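Local structure of tyrosine--tRNA ligase, mitochondrial (Emericella nidulans, 5IHX) at residues Q221-W226 against K254-N259; N267-S270 against K275-G278. The protein probably attaches L-tyrosine to mitochondrial tRNA(Tyr) at the cost of ATP, releasing AMP and diphosphate. One frame throughout, in Å; residues are numbered along the deposited sequence.

Interaction 1: Q221-W226 against K254-N259; sequences QAWDWW and KTISKN. With TYR (tyrosine), chain C.
Trp226 and Ile256 bring their CA atoms to 7.5 Å where the two helical segments meet, with axes 10.4 Å apart and N-to-C directions 56° from each other. Ile256 fills the interface with both of its branches. Its CG2 methyl sits over the face of the Trp226 indole, 3.3 Å from the centroid of the five-membered ring and 13° off the ring normal. This is a tight CH-pi contact. CG1 lies anti to the carbonyl carbon (chi1 -65°) and the chain runs on extended, which carries CD1 to the Trp223 ring, 3.7 Å from Trp223 CE3. The far rim of the Trp226 indole, at CZ3, lies 3.8 Å from Ser257 CB. Helix 212-229 also serves the bound tyrosine. Gln221 OE1 accepts from the ligand N at 2.9 Å, and Asp224 OD1 accepts from the ligand OH at 2.9 Å. Trp172 and Trp173 donate to Asp224 OD2, and Gln236, itself a pocket residue, accepts from Gln221 NE2; these bonds probably help to orient both groups. The contact thus joins helix 212-229, which lines the tyrosine pocket, to the end of helix 243-259, with helix 178-186 touching Trp223 and Ile256 and strand 235-238 contributing Gln236.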
loop_
_atom_site.group_PDB
_atom_site.type_symbol
_atom_site.label_atom_id
_atom_site.label_comp_id
_atom_site.label_asym_id
_atom_site.label_seq_id
_atom_site.Cartn_x
_atom_site.Cartn_y
_atom_site.Cartn_z
ATOM N N GLN A 221 0.174 -9.866 5.288
ATOM C CA GLN A 221 0.208 -11.244 5.769
ATOM C C GLN A 221 -0.667 -12.131 4.889
ATOM O O GLN A 221 -0.315 -13.273 4.592
ATOM C CB GLN A 221 -0.238 -11.328 7.228
ATOM C CG GLN A 221 -0.099 -12.732 7.818
ATOM C CD GLN A 221 0.108 -12.740 9.326
ATOM O OE1 GLN A 221 0.514 -11.741 9.921
ATOM N NE2 GLN A 221 -0.167 -13.880 9.949
ATOM N N ALA A 222 -1.815 -11.600 4.483
ATOM C CA ALA A 222 -2.725 -12.334 3.613
ATOM C C ALA A 222 -2.064 -12.602 2.271
ATOM O O ALA A 222 -2.172 -13.697 1.720
ATOM C CB ALA A 222 -4.016 -11.562 3.420
ATOM N N TRP A 223 -1.379 -11.592 1.744
ATOM C CA TRP A 223 -0.698 -11.723 0.465
ATOM C C TRP A 223 0.437 -12.746 0.569
ATOM O O TRP A 223 0.645 -13.539 -0.349
ATOM C CB TRP A 223 -0.171 -10.364 -0.007
ATOM C CG TRP A 223 0.246 -10.354 -1.447
ATOM C CD1 TRP A 223 1.512 -10.481 -1.939
ATOM C CD2 TRP A 223 -0.614 -10.218 -2.584
ATOM N NE1 TRP A 223 1.494 -10.426 -3.312
ATOM C CE2 TRP A 223 0.200 -10.268 -3.733
ATOM C CE3 TRP A 223 -1.995 -10.057 -2.742
ATOM C CZ2 TRP A 223 -0.320 -10.160 -5.023
ATOM C CZ3 TRP A 223 -2.509 -9.953 -4.022
ATOM C CH2 TRP A 223 -1.674 -10.005 -5.145
ATOM N N ASP A 224 1.172 -12.717 1.682
ATOM C CA ASP A 224 2.200 -13.726 1.951
ATOM C C ASP A 224 1.628 -15.126 1.780
ATOM O O ASP A 224 2.194 -15.961 1.076
ATOM C CB ASP A 224 2.765 -13.590 3.366
ATOM C CG ASP A 224 3.728 -12.431 3.511
ATOM O OD1 ASP A 224 4.072 -12.104 4.666
ATOM O OD2 ASP A 224 4.136 -11.846 2.485
ATOM N N TRP A 225 0.496 -15.370 2.436
ATOM C CA TRP A 225 -0.164 -16.667 2.379
ATOM C C TRP A 225 -0.524 -17.010 0.940
ATOM O O TRP A 225 -0.268 -18.122 0.474
ATOM C CB TRP A 225 -1.417 -16.669 3.254
ATOM C CG TRP A 225 -1.954 -18.038 3.556
ATOM C CD1 TRP A 225 -1.557 -19.219 2.998
ATOM C CD2 TRP A 225 -2.984 -18.365 4.496
ATOM N NE1 TRP A 225 -2.279 -20.259 3.528
ATOM C CE2 TRP A 225 -3.162 -19.763 4.450
ATOM C CE3 TRP A 225 -3.776 -17.612 5.370
ATOM C CZ2 TRP A 225 -4.094 -20.423 5.249
ATOM C CZ3 TRP A 225 -4.700 -18.269 6.160
ATOM C CH2 TRP A 225 -4.853 -19.661 6.093
ATOM N N TRP A 226 -1.119 -16.048 0.241
ATOM C CA TRP A 226 -1.494 -16.237 -1.155
ATOM C C TRP A 226 -0.296 -16.680 -1.991
ATOM O O TRP A 226 -0.405 -17.595 -2.805
ATOM C CB TRP A 226 -2.092 -14.949 -1.727
ATOM C CG TRP A 226 -2.176 -14.943 -3.222
ATOM C CD1 TRP A 226 -1.578 -14.059 -4.071
ATOM C CD2 TRP A 226 -2.893 -15.868 -4.048
ATOM N NE1 TRP A 226 -1.881 -14.372 -5.373
ATOM C CE2 TRP A 226 -2.686 -15.481 -5.387
ATOM C CE3 TRP A 226 -3.690 -16.986 -3.786
ATOM C CZ2 TRP A 226 -3.247 -16.170 -6.459
ATOM C CZ3 TRP A 226 -4.245 -17.671 -4.853
ATOM C CH2 TRP A 226 -4.020 -17.259 -6.172
ATOM N N LYS A 254 -9.154 -16.709 -0.238
ATOM C CA LYS A 254 -10.307 -17.125 -1.034
ATOM C C LYS A 254 -10.602 -16.089 -2.109
ATOM O O LYS A 254 -10.758 -16.415 -3.287
ATOM C CB LYS A 254 -11.548 -17.304 -0.161
ATOM C CG LYS A 254 -11.485 -18.434 0.846
ATOM C CD LYS A 254 -12.480 -18.172 1.967
ATOM C CE LYS A 254 -12.584 -19.337 2.927
ATOM N NZ LYS A 254 -13.451 -20.409 2.388
ATOM N N THR A 255 -10.685 -14.835 -1.676
ATOM C CA THR A 255 -10.996 -13.717 -2.556
ATOM C C THR A 255 -10.001 -13.592 -3.703
ATOM O O THR A 255 -10.401 -13.490 -4.863
ATOM C CB THR A 255 -11.025 -12.395 -1.764
ATOM O OG1 THR A 255 -12.089 -12.431 -0.807
ATOM C CG2 THR A 255 -11.222 -11.205 -2.684
ATOM N N ILE A 256 -8.712 -13.590 -3.377
ATOM C CA ILE A 256 -7.673 -13.447 -4.393
ATOM C C ILE A 256 -7.781 -14.576 -5.411
ATOM O O ILE A 256 -7.785 -14.337 -6.617
ATOM C CB ILE A 256 -6.259 -13.439 -3.771
ATOM C CG1 ILE A 256 -6.077 -12.212 -2.878
ATOM C CG2 ILE A 256 -5.192 -13.429 -4.861
ATOM C CD1 ILE A 256 -4.858 -12.277 -1.978
ATOM N N SER A 257 -7.874 -15.805 -4.913
ATOM C CA SER A 257 -7.973 -16.978 -5.772
ATOM C C SER A 257 -9.211 -16.898 -6.661
ATOM O O SER A 257 -9.197 -17.346 -7.808
ATOM C CB SER A 257 -8.014 -18.254 -4.926
ATOM O OG SER A 257 -8.103 -19.405 -5.745
ATOM N N LYS A 258 -10.277 -16.317 -6.121
ATOM C CA LYS A 258 -11.558 -16.252 -6.812
ATOM C C LYS A 258 -11.611 -15.135 -7.855
ATOM O O LYS A 258 -12.338 -15.242 -8.841
ATOM C CB LYS A 258 -12.683 -16.058 -5.791
ATOM C CG LYS A 258 -14.085 -16.114 -6.376
ATOM C CD LYS A 258 -15.139 -15.879 -5.308
ATOM N N ASN A 259 -10.831 -14.077 -7.644
ATOM C CA ASN A 259 -10.928 -12.871 -8.466
ATOM C C ASN A 259 -9.653 -12.524 -9.225
ATOM O O ASN A 259 -9.621 -11.538 -9.960
ATOM C CB ASN A 259 -11.320 -11.674 -7.593
ATOM C CG ASN A 259 -12.661 -11.860 -6.913
ATOM O OD1 ASN A 259 -12.748 -11.901 -5.687
ATOM N ND2 ASN A 259 -13.719 -11.964 -7.709
HETATM N N TYR C . 2.648 -11.490 11.874
HETATM C CA TYR C . 3.342 -12.624 12.551
HETATM C C TYR C . 3.887 -12.195 13.909
HETATM O O TYR C . 4.039 -13.010 14.822
HETATM C CB TYR C . 4.477 -13.156 11.675
HETATM C CG TYR C . 4.057 -13.434 10.253
HETATM C CD1 TYR C . 3.149 -14.445 9.963
HETATM C CD2 TYR C . 4.566 -12.686 9.198
HETATM C CE1 TYR C . 2.762 -14.704 8.666
HETATM C CE2 TYR C . 4.183 -12.937 7.898
HETATM C CZ TYR C . 3.282 -13.948 7.637
HETATM O OH TYR C . 2.896 -14.202 6.344
HETATM O OXT TYR C . 4.194 -11.022 14.120
#

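Interaction 2: N267-S270 against K275-G278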
loop_
_atom_site.group_PDB
_atom_site.type_symbol
_atom_site.label_atom_id
_atom_site.label_comp_id
_atom_site.label_asym_id
_atom_site.label_seq_id
_atom_site.Cartn_x
_atom_site.Cartn_y
_atom_site.Cartn_z
ATOM N N ASN A 267 -8.906 -19.812 -9.253
ATOM C CA ASN A 267 -9.543 -21.014 -8.735
ATOM C C ASN A 267 -10.651 -20.611 -7.765
ATOM O O ASN A 267 -10.400 -19.871 -6.811
ATOM C CB ASN A 267 -8.512 -21.910 -8.038
ATOM C CG ASN A 267 -9.077 -23.267 -7.641
ATOM O OD1 ASN A 267 -10.232 -23.383 -7.224
ATOM N ND2 ASN A 267 -8.251 -24.301 -7.751
ATOM N N PRO A 268 -11.883 -21.095 -7.997
ATOM C CA PRO A 268 -12.992 -20.708 -7.117
ATOM C C PRO A 268 -12.932 -21.369 -5.739
ATOM O O PRO A 268 -13.592 -20.895 -4.813
ATOM C CB PRO A 268 -14.229 -21.175 -7.890
ATOM C CG PRO A 268 -13.746 -22.311 -8.716
ATOM C CD PRO A 268 -12.338 -21.962 -9.101
ATOM N N LEU A 269 -12.152 -22.439 -5.614
ATOM C CA LEU A 269 -12.053 -23.191 -4.364
ATOM C C LEU A 269 -13.435 -23.637 -3.896
ATOM O O LEU A 269 -13.808 -23.435 -2.741
ATOM C CB LEU A 269 -11.375 -22.350 -3.278
ATOM C CG LEU A 269 -10.006 -21.763 -3.625
ATOM C CD1 LEU A 269 -9.488 -20.916 -2.474
ATOM C CD2 LEU A 269 -9.012 -22.859 -3.977
ATOM N N SER A 270 -14.190 -24.246 -4.805
ATOM C CA SER A 270 -15.557 -24.665 -4.514
ATOM C C SER A 270 -15.607 -25.787 -3.476
ATOM O O SER A 270 -16.513 -25.833 -2.644
ATOM C CB SER A 270 -16.253 -25.111 -5.803
ATOM O OG SER A 270 -15.403 -25.933 -6.585
ATOM N N LYS A 275 -10.001 -25.182 0.442
ATOM C CA LYS A 275 -10.043 -23.819 0.959
ATOM C C LYS A 275 -8.932 -23.604 1.984
ATOM O O LYS A 275 -8.589 -24.524 2.730
ATOM C CB LYS A 275 -11.408 -23.527 1.584
ATOM C CG LYS A 275 -12.554 -23.519 0.578
ATOM C CD LYS A 275 -13.907 -23.411 1.264
ATOM C CE LYS A 275 -15.052 -23.395 0.259
ATOM N NZ LYS A 275 -14.993 -22.246 -0.682
ATOM N N PRO A 276 -8.356 -22.389 2.021
ATOM C CA PRO A 276 -7.350 -22.097 3.047
ATOM C C PRO A 276 -7.932 -22.225 4.447
ATOM O O PRO A 276 -9.117 -21.974 4.650
ATOM C CB PRO A 276 -6.943 -20.650 2.749
ATOM C CG PRO A 276 -8.096 -20.080 1.999
ATOM C CD PRO A 276 -8.641 -21.211 1.186
ATOM N N ILE A 277 -7.101 -22.623 5.401
ATOM C CA ILE A 277 -7.556 -22.828 6.764
ATOM C C ILE A 277 -6.332 -22.733 7.665
ATOM O O ILE A 277 -5.208 -22.851 7.190
ATOM C CB ILE A 277 -8.272 -24.190 6.916
ATOM C CG1 ILE A 277 -8.945 -24.310 8.286
ATOM C CG2 ILE A 277 -7.304 -25.347 6.637
ATOM C CD1 ILE A 277 -9.902 -25.483 8.383
ATOM N N GLY A 278 -6.532 -22.486 8.951
ATOM C CA GLY A 278 -5.408 -22.355 9.857
ATOM C C GLY A 278 -5.767 -22.640 11.295
ATOM O O GLY A 278 -6.922 -22.921 11.617
#
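The flat peptide group that follows Leu269 offers its carbonyl O to the ammonium end of Lys275. NZ lies 2.7 Å from Leu269 O, close to straight off the carbonyl (C=O...N angle 159°) but tilted 20° from its plane. Lys275 gets there with an extended chain that bends at the last torsion (chi4 -61°), which turns NZ in toward the oxygen. CG of Lys275 also comes to 3.5 Å from Leu269 O, so the chain arches over the oxygen from CG to NZ. The other meeting is apolar. Leu269 CD1 touches CD of the Pro276 ring at 3.8 Å, and the two side chains cross at about a right angle. A second flat group, the amide of Asn267, probably helps to hold 267-270 in shape. Its OD1 accepts from Leu269 N at 2.7 Å, which makes an Asx turn over Pro268. Leu269 itself has left-handed helical backbone angles. Phe229 of helix 212-229 touches both Leu269 and Pro276, and Val253 of helix 243-259 also touches Pro276. The arrangement closes a short loop leading into strand 277-280, which pairs in parallel with strand 235-238. With helix 243-259 between them, these strands form a beta-alpha-beta crossover, the characteristic unit of the Rossmann-like catalytic domain of class I synthetases.

Along the chain, helix 212-229 comes first, then strand 235-238 and helix 243-259. Interaction 1 closes this 27-residue connection by bringing the second helix back onto the first. The chain then runs through a loop, where interaction 2 closes a much shorter loop of four residues before strand 277-280. The two are in series and neither encloses the other. They still touch: Ser257 OG of interaction 1 probably hydrogen-bonds to Asn267 O of interaction 2 at 2.6 Å, and the Trp225 indole packs against the backbone O of Ile277. Together they tie the helix pair beside the tyrosine pocket to the loop that carries the chain back into the sheet.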